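Local coordinates for beta-lactamase-like protein (PDB 6AUF) that probably hydrolyses beta-lactam antibiotics with the help of two zinc ions, as a metallo-beta-lactamase related to the B3 subclass, at residues I49-T53 and W194-D198; T67-V73 and L172-L177; T213-A217 and Y283-R287; L236-A240 and C273-S277. All coordinates share one frame; numbering follows the deposited sequence.

Interactions 1 and 2 are neighbours, centres about 12 Å apart, at the end of the beta sandwich away from the zinc ions. Both link the seven-stranded sheet to the five-stranded one, and they touch: N52 O lies 2.8 Å from T67 N, a probable hydrogen bond, while W194 packs on L177. Interactions 3 and 4 share helix 272-292, centres about 15 Å apart, and hold the 213-217 loop and helix 226-241 against it. Interaction 3 lies nearest the metals, the side chain of I215 being about 6 Å from a bound zinc ion; the side chain of Y276 in interaction 4 is about 9 Å from a bound zinc ion. Interactions 2 and 3 are farthest apart, centres about 36 Å.

Interaction 1 of 4, residues I49-T53 and W194-D198; sequences IYGNT and WQACD
Y50 lays its ring along the end of strand 190-197. CD2 packs on the A196 methyl, 3.6 Å from CB, while the ring edge at CE2 is turned to A196 O, which lies in the ring plane. Farther out the tyrosine runs beside D198, pointing the same way, ring and carboxylate 30° apart; the two polar ends have their bonds elsewhere, Y50 OH to T202 O and D198 OD1 to T202 N. G51 brings its CA to 3.2 Å from C197 O, a close approach at a residue with no side chain, whose positive phi suits glycine. N52, with chi1 at 64°, puts OD1 where it accepts from T53 OG1 at 3.0 Å and sits 4.1 Å from A196 CB. T53 carries the polar link. Its OG1 accepts from the indole W194 NE1 at 2.9 Å, nearly straight (166°) and in the ring plane. With CG2 anti to the backbone N, the methyl reaches the six-membered part of the same indole, 3.6 Å from CZ2. The threonine hydroxyl thus relays between amide and indole. Y50-T53 is a type II' turn with a classic beta bulge, where I49 N and Y50 N share T53 O. It closes a beta hairpin of one sheet that packs on a strand of the other, as in the alpha-beta/beta-alpha sandwich of the metallo-beta-lactamase fold.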
loop_
_atom_site.group_PDB
_atom_site.type_symbol
_atom_site.label_atom_id
_atom_site.label_comp_id
_atom_site.label_asym_id
_atom_site.label_seq_id
_atom_site.Cartn_x
_atom_site.Cartn_y
_atom_site.Cartn_z
ATOM N N ILE A 49 9.889 -9.804 -6.153
ATOM C CA ILE A 49 10.462 -8.892 -5.172
ATOM C C ILE A 49 11.478 -9.651 -4.333
ATOM O O ILE A 49 12.661 -9.300 -4.311
ATOM C CB ILE A 49 9.383 -8.238 -4.299
ATOM C CG1 ILE A 49 8.525 -7.303 -5.149
ATOM C CG2 ILE A 49 10.022 -7.483 -3.130
ATOM C CD1 ILE A 49 7.407 -6.665 -4.360
ATOM N N TYR A 50 11.029 -10.693 -3.643
ATOM C CA TYR A 50 11.919 -11.465 -2.788
ATOM C C TYR A 50 11.149 -12.659 -2.251
ATOM O O TYR A 50 9.968 -12.535 -1.911
ATOM C CB TYR A 50 12.464 -10.614 -1.633
ATOM C CG TYR A 50 13.697 -11.191 -0.972
ATOM C CD1 TYR A 50 14.943 -11.073 -1.568
ATOM C CD2 TYR A 50 13.617 -11.851 0.255
ATOM C CE1 TYR A 50 16.077 -11.594 -0.969
ATOM C CE2 TYR A 50 14.750 -12.375 0.864
ATOM C CZ TYR A 50 15.976 -12.244 0.244
ATOM O OH TYR A 50 17.112 -12.756 0.828
ATOM N N GLY A 51 11.818 -13.811 -2.197
ATOM C CA GLY A 51 11.181 -15.034 -1.751
ATOM C C GLY A 51 9.798 -15.219 -2.342
ATOM O O GLY A 51 9.629 -15.242 -3.566
ATOM N N ASN A 52 8.795 -15.322 -1.472
ATOM C CA ASN A 52 7.411 -15.591 -1.846
ATOM C C ASN A 52 6.635 -14.332 -2.217
ATOM O O ASN A 52 5.394 -14.381 -2.282
ATOM C CB ASN A 52 6.695 -16.318 -0.700
ATOM C CG ASN A 52 6.596 -15.461 0.575
ATOM O OD1 ASN A 52 7.020 -14.296 0.606
ATOM N ND2 ASN A 52 6.014 -16.036 1.625
ATOM N N THR A 53 7.321 -13.216 -2.470
ATOM C CA THR A 53 6.673 -11.926 -2.655
ATOM C C THR A 53 6.930 -11.393 -4.056
ATOM O O THR A 53 8.074 -11.378 -4.522
ATOM C CB THR A 53 7.158 -10.925 -1.605
ATOM O OG1 THR A 53 6.905 -11.472 -0.311
ATOM C CG2 THR A 53 6.451 -9.596 -1.768
ATOM N N TRP A 194 6.176 -8.631 6.869
ATOM C CA TRP A 194 6.282 -10.093 6.882
ATOM C C TRP A 194 7.685 -10.504 6.461
ATOM O O TRP A 194 8.450 -9.702 5.924
ATOM C CB TRP A 194 5.241 -10.766 5.973
ATOM C CG TRP A 194 5.417 -10.487 4.498
ATOM C CD1 TRP A 194 6.052 -11.286 3.572
ATOM C CD2 TRP A 194 4.941 -9.351 3.780
ATOM N NE1 TRP A 194 6.001 -10.706 2.320
ATOM C CE2 TRP A 194 5.326 -9.520 2.416
ATOM C CE3 TRP A 194 4.235 -8.201 4.146
ATOM C CZ2 TRP A 194 5.026 -8.579 1.430
ATOM C CZ3 TRP A 194 3.935 -7.265 3.160
ATOM C CH2 TRP A 194 4.328 -7.459 1.823
ATOM N N GLN A 195 8.018 -11.761 6.734
ATOM C CA GLN A 195 9.339 -12.295 6.424
ATOM C C GLN A 195 9.353 -13.021 5.079
ATOM O O GLN A 195 8.390 -13.703 4.709
ATOM C CB GLN A 195 9.814 -13.243 7.524
ATOM C CG GLN A 195 11.178 -13.836 7.230
ATOM C CD GLN A 195 11.691 -14.693 8.364
ATOM O OE1 GLN A 195 12.526 -14.255 9.145
ATOM N NE2 GLN A 195 11.192 -15.919 8.461
ATOM N N ALA A 196 10.458 -12.858 4.348
ATOM C CA ALA A 196 10.674 -13.509 3.065
ATOM C C ALA A 196 12.091 -14.061 3.013
ATOM O O ALA A 196 13.037 -13.425 3.486
ATOM C CB ALA A 196 10.443 -12.546 1.904
ATOM N N CYS A 197 12.239 -15.250 2.444
ATOM C CA CYS A 197 13.538 -15.894 2.370
ATOM C C CYS A 197 13.802 -16.338 0.941
ATOM O O CYS A 197 12.894 -16.803 0.245
ATOM C CB CYS A 197 13.610 -17.071 3.333
ATOM S SG CYS A 197 13.040 -16.632 5.001
ATOM N N ASP A 198 15.050 -16.164 0.503
ATOM C CA ASP A 198 15.422 -16.485 -0.866
ATOM C C ASP A 198 15.641 -17.984 -0.991
ATOM O O ASP A 198 15.212 -18.752 -0.124
ATOM C CB ASP A 198 16.668 -15.692 -1.294
ATOM C CG ASP A 198 17.917 -16.052 -0.494
ATOM O OD1 ASP A 198 17.862 -16.987 0.341
ATOM O OD2 ASP A 198 18.966 -15.393 -0.710
#

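Interaction 2 of 4, residues T67-V73 and L172-L177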
loop_
_atom_site.group_PDB
_atom_site.type_symbol
_atom_site.label_atom_id
_atom_site.label_comp_id
_atom_site.label_asym_id
_atom_site.label_seq_id
_atom_site.Cartn_x
_atom_site.Cartn_y
_atom_site.Cartn_z
ATOM N N THR A 67 2.932 -15.553 -1.707
ATOM C CA THR A 67 2.537 -16.891 -2.115
ATOM C C THR A 67 2.926 -17.952 -1.089
ATOM O O THR A 67 3.962 -17.867 -0.420
ATOM C CB THR A 67 3.153 -17.231 -3.473
ATOM O OG1 THR A 67 4.506 -16.770 -3.497
ATOM C CG2 THR A 67 2.374 -16.563 -4.604
ATOM N N SER A 68 2.062 -18.957 -0.975
ATOM C CA SER A 68 2.338 -20.158 -0.211
ATOM C C SER A 68 1.643 -21.311 -0.913
ATOM O O SER A 68 0.772 -21.107 -1.761
ATOM C CB SER A 68 1.840 -20.046 1.236
ATOM O OG SER A 68 0.454 -20.351 1.326
ATOM N N ASP A 69 2.027 -22.533 -0.550
ATOM C CA ASP A 69 1.254 -23.679 -1.012
ATOM C C ASP A 69 -0.154 -23.647 -0.442
ATOM O O ASP A 69 -1.098 -24.114 -1.085
ATOM C CB ASP A 69 1.956 -24.975 -0.623
ATOM C CG ASP A 69 3.408 -24.980 -1.029
ATOM O OD1 ASP A 69 3.700 -24.532 -2.162
ATOM O OD2 ASP A 69 4.255 -25.407 -0.212
ATOM N N ASP A 70 -0.310 -23.080 0.756
ATOM C CA ASP A 70 -1.576 -22.992 1.475
ATOM C C ASP A 70 -2.508 -21.934 0.909
ATOM O O ASP A 70 -3.595 -21.728 1.462
ATOM C CB ASP A 70 -1.298 -22.704 2.953
ATOM C CG ASP A 70 -0.615 -23.864 3.653
ATOM O OD1 ASP A 70 -0.971 -25.024 3.358
ATOM O OD2 ASP A 70 0.276 -23.617 4.495
ATOM N N GLY A 71 -2.127 -21.280 -0.176
ATOM C CA GLY A 71 -2.841 -20.132 -0.690
ATOM C C GLY A 71 -1.989 -18.880 -0.611
ATOM O O GLY A 71 -0.924 -18.849 0.006
ATOM N N HIS A 72 -2.483 -17.828 -1.254
ATOM C CA HIS A 72 -1.748 -16.577 -1.331
ATOM C C HIS A 72 -2.505 -15.439 -0.652
ATOM O O HIS A 72 -3.694 -15.538 -0.331
ATOM C CB HIS A 72 -1.457 -16.221 -2.789
ATOM C CG HIS A 72 -1.040 -17.397 -3.607
ATOM N ND1 HIS A 72 0.050 -18.174 -3.285
ATOM C CD2 HIS A 72 -1.585 -17.951 -4.717
ATOM C CE1 HIS A 72 0.166 -19.151 -4.167
ATOM N NE2 HIS A 72 -0.816 -19.039 -5.043
ATOM N N VAL A 73 -1.779 -14.344 -0.440
ATOM C CA VAL A 73 -2.340 -13.077 0.005
ATOM C C VAL A 73 -1.990 -12.017 -1.031
ATOM O O VAL A 73 -0.934 -12.062 -1.670
ATOM C CB VAL A 73 -1.829 -12.690 1.409
ATOM C CG1 VAL A 73 -2.466 -11.391 1.885
ATOM C CG2 VAL A 73 -2.117 -13.812 2.387
ATOM N N LEU A 172 -2.238 -17.272 6.824
ATOM C CA LEU A 172 -2.658 -18.196 5.772
ATOM C C LEU A 172 -1.614 -19.303 5.770
ATOM O O LEU A 172 -0.524 -19.129 5.219
ATOM C CB LEU A 172 -2.744 -17.505 4.416
ATOM C CG LEU A 172 -3.325 -18.368 3.306
ATOM C CD1 LEU A 172 -4.572 -19.070 3.818
ATOM C CD2 LEU A 172 -3.641 -17.529 2.079
ATOM N N GLY A 173 -1.934 -20.426 6.395
ATOM C CA GLY A 173 -0.910 -21.438 6.582
ATOM C C GLY A 173 0.257 -20.838 7.335
ATOM O O GLY A 173 0.083 -20.125 8.328
ATOM N N ARG A 174 1.464 -21.094 6.849
ATOM C CA ARG A 174 2.661 -20.556 7.480
ATOM C C ARG A 174 2.906 -19.096 7.124
ATOM O O ARG A 174 3.849 -18.493 7.648
ATOM C CB ARG A 174 3.866 -21.411 7.101
ATOM C CG ARG A 174 3.623 -22.888 7.362
ATOM C CD ARG A 174 4.029 -23.752 6.185
ATOM N NE ARG A 174 5.484 -23.831 6.057
ATOM C CZ ARG A 174 6.124 -24.578 5.163
ATOM N NH1 ARG A 174 7.448 -24.582 5.140
ATOM N NH2 ARG A 174 5.449 -25.322 4.291
ATOM N N LEU A 175 2.082 -18.515 6.257
ATOM C CA LEU A 175 2.126 -17.081 6.022
ATOM C C LEU A 175 1.665 -16.324 7.259
ATOM O O LEU A 175 0.715 -16.726 7.940
ATOM C CB LEU A 175 1.230 -16.699 4.851
ATOM C CG LEU A 175 1.622 -17.127 3.454
ATOM C CD1 LEU A 175 0.719 -16.426 2.468
ATOM C CD2 LEU A 175 3.050 -16.746 3.230
ATOM N N ALA A 176 2.335 -15.210 7.538
ATOM C CA ALA A 176 1.936 -14.342 8.638
ATOM C C ALA A 176 2.261 -12.913 8.222
ATOM O O ALA A 176 3.416 -12.489 8.311
ATOM C CB ALA A 176 2.637 -14.726 9.936
ATOM N N LEU A 177 1.245 -12.187 7.760
ATOM C CA LEU A 177 1.367 -10.766 7.457
ATOM C C LEU A 177 0.807 -9.967 8.630
ATOM O O LEU A 177 -0.373 -10.099 8.983
ATOM C CB LEU A 177 0.642 -10.413 6.160
ATOM C CG LEU A 177 1.232 -10.929 4.838
ATOM C CD1 LEU A 177 0.804 -12.371 4.524
ATOM C CD2 LEU A 177 0.839 -9.996 3.696
#
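L172, L175 and L177 form a row of knobs on one face of the 172-177 hairpin, filling hollows along the turn and strand start at 67-73. The pairing joins the two sheets of the metallo-beta-lactamase sandwich at the end away from the zinc site, between strand 72-75 of the larger sheet and strands 169-172 and 175-181 of the smaller. L172, its CG anti to the backbone N (chi1 -173°), extends toward the turn and straddles its backbone: CD1 lies over D70 O at 3.7 Å, and CD2 settles against the peptide after G71, 3.4 Å from G71 C. G71, having no side chain, leaves its backbone accessible to the leucine methyl. L175 is the next knob. Its CG meets S68 CB at 3.7 Å, CD2 lies near T67 O, and CD1 touches both G71 O and V73 CG2, the valine and leucine sliding by each other in opposite directions. V73 and L177 instead meet tip to tip, and W192 packs on L177 from the neighbouring strand. At the outer rim the relation is reversed: D70 supplies the bump and G173, in the type II' turn L172-L175, the flat floor, with D70 OD2 resting 3.2 Å from G173 CA, over a residue with no side chain. Across the two segments no hydrogen bond forms; the 68-71 turn is braced from within, where S68 N donates to H72 ND1 at 3.2 Å, close to the plane of the imidazole (147° at the hydrogen).

Interaction 3 of 4, residues T213-A217 and Y283-R287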
loop_
_atom_site.group_PDB
_atom_site.type_symbol
_atom_site.label_atom_id
_atom_site.label_comp_id
_atom_site.label_asym_id
_atom_site.label_seq_id
_atom_site.Cartn_x
_atom_site.Cartn_y
_atom_site.Cartn_z
ATOM N N THR A 213 2.037 10.739 2.629
ATOM C CA THR A 213 1.943 12.142 2.259
ATOM C C THR A 213 0.755 12.782 2.959
ATOM O O THR A 213 -0.354 12.241 2.922
ATOM C CB THR A 213 1.804 12.266 0.739
ATOM O OG1 THR A 213 0.705 11.457 0.297
ATOM C CG2 THR A 213 3.075 11.772 0.043
ATOM N N THR A 214 0.988 13.924 3.609
ATOM C CA THR A 214 -0.077 14.682 4.273
ATOM C C THR A 214 -0.590 15.738 3.307
ATOM O O THR A 214 -0.021 16.831 3.202
ATOM C CB THR A 214 0.430 15.339 5.550
ATOM O OG1 THR A 214 1.597 16.112 5.244
ATOM C CG2 THR A 214 0.742 14.293 6.633
ATOM N N ILE A 215 -1.674 15.419 2.606
ATOM C CA ILE A 215 -2.203 16.284 1.559
ATOM C C ILE A 215 -3.708 16.365 1.728
ATOM O O ILE A 215 -4.337 15.452 2.266
ATOM C CB ILE A 215 -1.833 15.781 0.138
ATOM C CG1 ILE A 215 -2.275 14.329 -0.065
ATOM C CG2 ILE A 215 -0.326 15.954 -0.121
ATOM C CD1 ILE A 215 -1.797 13.706 -1.394
ATOM N N SER A 216 -4.288 17.462 1.244
ATOM C CA SER A 216 -5.675 17.773 1.547
ATOM C C SER A 216 -6.309 18.509 0.385
ATOM O O SER A 216 -5.626 19.026 -0.499
ATOM C CB SER A 216 -5.780 18.645 2.799
ATOM O OG SER A 216 -5.265 19.942 2.539
ATOM N N ALA A 217 -7.637 18.577 0.416
ATOM C CA ALA A 217 -8.337 19.599 -0.339
ATOM C C ALA A 217 -7.811 20.981 0.069
ATOM O O ALA A 217 -7.136 21.142 1.094
ATOM C CB ALA A 217 -9.841 19.491 -0.101
ATOM N N TYR A 283 8.003 16.772 5.420
ATOM C CA TYR A 283 6.978 17.380 4.576
ATOM C C TYR A 283 5.821 17.907 5.417
ATOM O O TYR A 283 5.363 19.035 5.215
ATOM C CB TYR A 283 6.478 16.369 3.535
ATOM C CG TYR A 283 5.379 16.887 2.624
ATOM C CD1 TYR A 283 5.689 17.585 1.460
ATOM C CD2 TYR A 283 4.035 16.683 2.927
ATOM C CE1 TYR A 283 4.693 18.071 0.618
ATOM C CE2 TYR A 283 3.027 17.159 2.088
ATOM C CZ TYR A 283 3.366 17.852 0.934
ATOM O OH TYR A 283 2.389 18.334 0.093
ATOM N N PHE A 284 5.352 17.103 6.376
ATOM C CA PHE A 284 4.236 17.505 7.223
ATOM C C PHE A 284 4.550 18.783 7.989
ATOM O O PHE A 284 3.696 19.670 8.101
ATOM C CB PHE A 284 3.885 16.370 8.188
ATOM C CG PHE A 284 2.719 16.663 9.070
ATOM C CD1 PHE A 284 1.567 17.243 8.552
ATOM C CD2 PHE A 284 2.753 16.326 10.422
ATOM C CE1 PHE A 284 0.469 17.506 9.375
ATOM C CE2 PHE A 284 1.667 16.581 11.256
ATOM C CZ PHE A 284 0.523 17.174 10.736
ATOM N N ALA A 285 5.767 18.902 8.524
ATOM C CA ALA A 285 6.076 20.089 9.313
ATOM C C ALA A 285 6.057 21.335 8.444
ATOM O O ALA A 285 5.560 22.388 8.864
ATOM C CB ALA A 285 7.423 19.941 10.011
ATOM N N LYS A 286 6.598 21.234 7.228
ATOM C CA LYS A 286 6.504 22.354 6.304
ATOM C C LYS A 286 5.051 22.754 6.094
ATOM O O LYS A 286 4.735 23.943 5.973
ATOM C CB LYS A 286 7.169 21.994 4.975
ATOM C CG LYS A 286 8.658 21.712 5.086
ATOM C CD LYS A 286 9.283 21.553 3.699
ATOM C CE LYS A 286 10.816 21.575 3.737
ATOM N NZ LYS A 286 11.404 20.492 4.585
ATOM N N ARG A 287 4.147 21.771 6.071
ATOM C CA ARG A 287 2.744 22.078 5.825
ATOM C C ARG A 287 2.121 22.786 7.026
ATOM O O ARG A 287 1.361 23.745 6.858
ATOM C CB ARG A 287 1.983 20.801 5.479
ATOM C CG ARG A 287 0.455 20.923 5.579
ATOM C CD ARG A 287 -0.137 21.726 4.439
ATOM N NE ARG A 287 -1.532 22.066 4.691
ATOM C CZ ARG A 287 -2.573 21.519 4.073
ATOM N NH1 ARG A 287 -3.806 21.899 4.392
ATOM N NH2 ARG A 287 -2.389 20.598 3.144
#
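T214 drops into the angle between Y283 and F284 on helix 272-292. Its CB already touches the F284 ring, 3.7 Å from CD1. Beyond it the side chain forks. The methyl CG2 lies against the phenylalanine ring, 3.6 Å from CD1 and a little farther from CG; the two side chains cross at about a right angle. The hydroxyl OG1, placed between the backbone N and the carbonyl carbon (chi1 53°), is wedged between both aromatics, 3.4 Å from Y283 CD2 and 3.5 Å from F284 CD1. Both neighbours are ring carbons. T214 O meets the edge of the tyrosine, in the ring plane and 3.3 Å from CE2. At the far end of that ring, I215 CG2 packs near Y283 OH. One turn along the helix, R287 provides the polar grip: NH2 and NH1 approach end-on and both donate to the single atom S216 OG, at 3.0 and 3.1 Å, with the oxygen in the guanidinium plane. S216 OG in turn donates to A217 O, so three hydrogen bonds fix the hydroxyl. A salt bridge from R287 NE to E291 steadies the guanidinium from behind. F284 leans on helix 226-241 through I229 and I232, burying the contact on that side. The loop held in this way borders the dinuclear zinc site of metallo-beta-lactamases: T213 O accepts from ND1 of the zinc ligand H185, and the side chain of I215 lies about 4 Å from that of H185 and from a bound citrate, probably from the crystallisation liquor.

Interaction 4 of 4, residues L236-A240 and C273-S277; sequences LSRIA and CAAYS
S277 makes the polar link between the helices, its hydroxyl donating to the backbone carbonyl of L236 with OG 2.7 Å from O. The hydroxyl comes in from above the carbonyl plane, 36° out of it. L236 O also serves its own helix: A240 N reaches the same oxygen at 3.0 Å from the opposite face. One oxygen therefore joins the helix's own ladder to the neighbouring helix. With OG anti to the backbone N (chi1 168°), the hydroxyl reaches across to the L236 carbonyl. The second kind of contact is close packing of small side chains and backbone against carbonyl oxygens. C273 CB rests 3.4 Å from I239 O, and A274 CA lies 3.8 Å from A240 O, near the closest approach of the two backbones. The short helical segments run nearly antiparallel, at 156°, with axes 8.2 Å apart; they belong to helix 226-241 and the C-terminal helix 272-292 of the metallo-beta-lactamase fold, the latter also tied down by the C273-C244 disulfide. Apolar contacts make the third group. A240 CB sits against S277 CB at 3.5 Å. I239 points CG2 into the notch between S277 and Y276, touching S277 CB and meeting the tyrosine at its ring edge, 4.0 Å from CD2, where the two side chains cross obliquely. The Y276 hydroxyl is bonded to D210 O, and the side chain of Y276 is about 7 Å from that of the zinc ligand H251.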
loop_
_atom_site.group_PDB
_atom_site.type_symbol
_atom_site.label_atom_id
_atom_site.label_comp_id
_atom_site.label_asym_id
_atom_site.label_seq_id
_atom_site.Cartn_x
_atom_site.Cartn_y
_atom_site.Cartn_z
ATOM N N LEU A 236 3.461 8.213 11.534
ATOM C CA LEU A 236 4.870 8.419 11.220
ATOM C C LEU A 236 5.748 7.607 12.155
ATOM O O LEU A 236 6.748 6.999 11.732
ATOM C CB LEU A 236 5.226 9.896 11.324
ATOM C CG LEU A 236 4.443 10.789 10.383
ATOM C CD1 LEU A 236 4.818 12.257 10.594
ATOM C CD2 LEU A 236 4.711 10.338 8.966
ATOM N N SER A 237 5.379 7.574 13.431
ATOM C CA SER A 237 6.201 6.883 14.407
ATOM C C SER A 237 6.192 5.382 14.157
ATOM O O SER A 237 7.242 4.735 14.217
ATOM C CB SER A 237 5.725 7.225 15.821
ATOM O OG SER A 237 6.114 6.216 16.736
ATOM N N ARG A 238 5.027 4.817 13.846
ATOM C CA ARG A 238 4.963 3.387 13.559
ATOM C C ARG A 238 5.660 3.034 12.244
ATOM O O ARG A 238 6.337 2.002 12.155
ATOM C CB ARG A 238 3.506 2.927 13.548
ATOM C CG ARG A 238 2.918 2.861 14.986
ATOM C CD ARG A 238 1.416 2.734 14.983
ATOM N NE ARG A 238 0.875 2.772 16.331
ATOM C CZ ARG A 238 -0.422 2.758 16.623
ATOM N NH1 ARG A 238 -1.334 2.694 15.669
ATOM N NH2 ARG A 238 -0.802 2.807 17.880
ATOM N N ILE A 239 5.495 3.865 11.211
ATOM C CA ILE A 239 6.138 3.589 9.938
ATOM C C ILE A 239 7.647 3.519 10.127
ATOM O O ILE A 239 8.322 2.624 9.590
ATOM C CB ILE A 239 5.742 4.652 8.894
ATOM C CG1 ILE A 239 4.343 4.399 8.357
ATOM C CG2 ILE A 239 6.740 4.672 7.731
ATOM C CD1 ILE A 239 3.851 5.541 7.494
ATOM N N ALA A 240 8.192 4.447 10.918
ATOM C CA ALA A 240 9.635 4.558 11.051
ATOM C C ALA A 240 10.229 3.364 11.776
ATOM O O ALA A 240 11.431 3.092 11.622
ATOM C CB ALA A 240 9.996 5.851 11.785
ATOM N N CYS A 273 12.695 2.505 5.902
ATOM C CA CYS A 273 11.459 2.976 6.523
ATOM C C CYS A 273 11.711 4.184 7.409
ATOM O O CYS A 273 10.942 5.155 7.377
ATOM C CB CYS A 273 10.794 1.863 7.322
ATOM S SG CYS A 273 10.064 0.577 6.281
ATOM N N ALA A 274 12.792 4.164 8.187
ATOM C CA ALA A 274 13.082 5.324 9.018
ATOM C C ALA A 274 13.210 6.567 8.152
ATOM O O ALA A 274 12.496 7.556 8.351
ATOM C CB ALA A 274 14.345 5.098 9.849
ATOM N N ALA A 275 14.099 6.515 7.160
ATOM C CA ALA A 275 14.310 7.661 6.283
ATOM C C ALA A 275 13.011 8.092 5.621
ATOM O O ALA A 275 12.682 9.285 5.573
ATOM C CB ALA A 275 15.356 7.313 5.231
ATOM N N TYR A 276 12.248 7.123 5.124
ATOM C CA TYR A 276 10.982 7.419 4.465
ATOM C C TYR A 276 10.045 8.190 5.400
ATOM O O TYR A 276 9.520 9.252 5.036
ATOM C CB TYR A 276 10.387 6.095 3.982
ATOM C CG TYR A 276 9.012 6.128 3.381
ATOM C CD1 TYR A 276 8.781 6.672 2.112
ATOM C CD2 TYR A 276 7.940 5.551 4.061
ATOM C CE1 TYR A 276 7.486 6.670 1.562
ATOM C CE2 TYR A 276 6.673 5.532 3.520
ATOM C CZ TYR A 276 6.437 6.089 2.289
ATOM O OH TYR A 276 5.143 6.050 1.815
ATOM N N SER A 277 9.867 7.688 6.632
ATOM C CA SER A 277 9.039 8.371 7.630
ATOM C C SER A 277 9.620 9.737 8.006
ATOM O O SER A 277 8.897 10.741 8.088
ATOM C CB SER A 277 8.891 7.485 8.873
ATOM O OG SER A 277 8.328 8.204 9.965
#